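Local coordinates for protein polysialic acid O-acetyltransferase (Escherichia coli, PDB 3JQY) that transfers acetyl groups from acetyl-CoA to the O7 or O9 hydroxyls of capsular polysialic acid, preferring long polymers, at residues G109-I114 with D232-S237. Numbering follows the deposited sequence.
Sequences GRRTTI and DKRCSS
The guanidinium end of R234 meets the CD-NE part of the R111 side chain, and this one pair makes the whole contact. R234 NH2 lies 3.0 Å from R111 CD and 3.3 Å from R111 NE. Both nitrogens are donors, so no hydrogen bond joins them. R111 NE sits over one face of the R234 guanidinium. The two guanidinium planes are 26° apart. The backbones stay well separated, with 11.1 Å between R111 CA and R234 CA. R234 spans much of that gap, extended from CG to NE. R111 bends at chi3 (-56°), which turns its guanidinium aside from the line of its aliphatic chain.

Two like charges therefore lie close together. D132 probably offsets them: its OD1 forms a salt bridge with R111 NE and a long, weak ion pair with R234 NE. With an alanine at R111, D132 is likely to lose its salt-bridge partner, and the face of the R234 guanidinium would probably lose the NE lying over it.

The chain is a left-handed parallel beta-helix of the hexapeptide-repeat transferase family. R111 occupies a type II turn, G109 to T112, at a corner between strands 105-108 and 113-114. R234 belongs to the first turn of helix 233-245, which follows the coils. The contact joins this C-terminal helix to the side of the beta-helix, at the surface and away from the acetyl-CoA site proposed by similarity.

Side-chain hydrogen bonds brace the helix start. D232 is the N-cap: its OD2 accepts from C235 N at 2.9 Å, with an N-H...O angle of 164°. D232 OD1 bonds T223 OG1. On the helix, C235 packs against F150 of a second subunit.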
loop_
_atom_site.group_PDB
_atom_site.type_symbol
_atom_site.label_atom_id
_atom_site.label_comp_id
_atom_site.label_asym_id
_atom_site.label_seq_id
_atom_site.Cartn_x
_atom_site.Cartn_y
_atom_site.Cartn_z
ATOM N N GLY B 109 -3.103 -1.008 25.380
ATOM C CA GLY B 109 -3.754 -1.759 26.441
ATOM C C GLY B 109 -3.326 -3.213 26.573
ATOM O O GLY B 109 -2.503 -3.711 25.810
ATOM N N ARG B 110 -3.919 -3.895 27.548
ATOM C CA ARG B 110 -3.574 -5.276 27.870
ATOM C C ARG B 110 -3.997 -6.276 26.802
ATOM O O ARG B 110 -5.070 -6.146 26.208
ATOM C CB ARG B 110 -4.234 -5.670 29.199
ATOM C CG ARG B 110 -3.767 -4.846 30.373
ATOM C CD ARG B 110 -4.324 -5.392 31.684
ATOM N NE ARG B 110 -5.710 -4.992 31.901
ATOM C CZ ARG B 110 -6.075 -3.895 32.559
ATOM N NH1 ARG B 110 -5.156 -3.084 33.066
ATOM N NH2 ARG B 110 -7.362 -3.608 32.713
ATOM N N ARG B 111 -3.151 -7.281 26.581
ATOM C CA ARG B 111 -3.473 -8.398 25.697
ATOM C C ARG B 111 -3.735 -7.966 24.260
ATOM O O ARG B 111 -4.415 -8.660 23.509
ATOM C CB ARG B 111 -4.675 -9.187 26.235
ATOM C CG ARG B 111 -4.476 -9.712 27.659
ATOM C CD ARG B 111 -5.759 -10.300 28.230
ATOM N NE ARG B 111 -6.862 -9.339 28.211
ATOM C CZ ARG B 111 -7.160 -8.506 29.203
ATOM N NH1 ARG B 111 -6.442 -8.500 30.323
ATOM N NH2 ARG B 111 -8.181 -7.671 29.076
ATOM N N THR B 112 -3.190 -6.822 23.874
ATOM C CA THR B 112 -3.326 -6.359 22.504
ATOM C C THR B 112 -2.140 -6.859 21.680
ATOM O O THR B 112 -1.007 -6.873 22.160
ATOM C CB THR B 112 -3.422 -4.822 22.466
ATOM O OG1 THR B 112 -4.766 -4.429 22.791
ATOM C CG2 THR B 112 -3.036 -4.274 21.097
ATOM N N THR B 113 -2.404 -7.298 20.453
ATOM C CA THR B 113 -1.339 -7.767 19.570
ATOM C C THR B 113 -1.174 -6.832 18.386
ATOM O O THR B 113 -2.155 -6.360 17.814
ATOM C CB THR B 113 -1.585 -9.209 19.082
ATOM O OG1 THR B 113 -2.793 -9.269 18.307
ATOM C CG2 THR B 113 -1.719 -10.133 20.281
ATOM N N ILE B 114 0.078 -6.551 18.042
ATOM C CA ILE B 114 0.377 -5.583 16.995
ATOM C C ILE B 114 1.413 -6.162 16.044
ATOM O O ILE B 114 2.494 -6.590 16.462
ATOM C CB ILE B 114 0.903 -4.267 17.592
ATOM C CG1 ILE B 114 -0.190 -3.595 18.439
ATOM C CG2 ILE B 114 1.421 -3.358 16.491
ATOM C CD1 ILE B 114 0.312 -2.486 19.358
ATOM N N ASP B 232 -16.466 -18.296 21.452
ATOM C CA ASP B 232 -15.240 -17.614 21.858
ATOM C C ASP B 232 -15.456 -16.805 23.131
ATOM O O ASP B 232 -16.346 -15.956 23.188
ATOM C CB ASP B 232 -14.736 -16.696 20.745
ATOM C CG ASP B 232 -13.440 -16.005 21.114
ATOM O OD1 ASP B 232 -12.377 -16.659 21.064
ATOM O OD2 ASP B 232 -13.483 -14.812 21.467
ATOM N N LYS B 233 -14.638 -17.067 24.147
ATOM C CA LYS B 233 -14.804 -16.419 25.450
ATOM C C LYS B 233 -14.774 -14.888 25.386
ATOM O O LYS B 233 -15.689 -14.231 25.886
ATOM C CB LYS B 233 -13.759 -16.921 26.452
ATOM C CG LYS B 233 -13.976 -18.351 26.930
ATOM C CD LYS B 233 -13.011 -18.694 28.057
ATOM C CE LYS B 233 -13.279 -20.075 28.634
ATOM N NZ LYS B 233 -12.401 -20.350 29.808
ATOM N N ARG B 234 -13.729 -14.326 24.782
ATOM C CA ARG B 234 -13.560 -12.869 24.730
ATOM C C ARG B 234 -14.652 -12.183 23.925
ATOM O O ARG B 234 -15.172 -11.135 24.324
ATOM C CB ARG B 234 -12.194 -12.498 24.148
ATOM C CG ARG B 234 -11.073 -12.510 25.162
ATOM C CD ARG B 234 -9.721 -12.264 24.509
ATOM N NE ARG B 234 -8.624 -12.491 25.447
ATOM C CZ ARG B 234 -8.699 -12.261 26.756
ATOM N NH1 ARG B 234 -9.809 -11.769 27.291
ATOM N NH2 ARG B 234 -7.652 -12.507 27.532
ATOM N N CYS B 235 -14.987 -12.769 22.782
ATOM C CA CYS B 235 -16.076 -12.267 21.957
ATOM C C CYS B 235 -17.375 -12.234 22.759
ATOM O O CYS B 235 -18.084 -11.229 22.771
ATOM C CB CYS B 235 -16.247 -13.152 20.720
ATOM S SG CYS B 235 -17.450 -12.533 19.541
ATOM N N SER B 236 -17.687 -13.346 23.421
ATOM C CA SER B 236 -18.896 -13.433 24.230
ATOM C C SER B 236 -18.902 -12.364 25.311
ATOM O O SER B 236 -19.925 -11.721 25.557
ATOM C CB SER B 236 -19.027 -14.823 24.862
ATOM O OG SER B 236 -19.286 -15.797 23.864
ATOM N N SER B 237 -17.755 -12.173 25.954
ATOM C CA SER B 237 -17.635 -11.204 27.036
ATOM C C SER B 237 -17.927 -9.791 26.542
ATOM O O SER B 237 -18.761 -9.081 27.109
ATOM C CB SER B 237 -16.235 -11.266 27.657
ATOM O OG SER B 237 -16.061 -10.247 28.627
#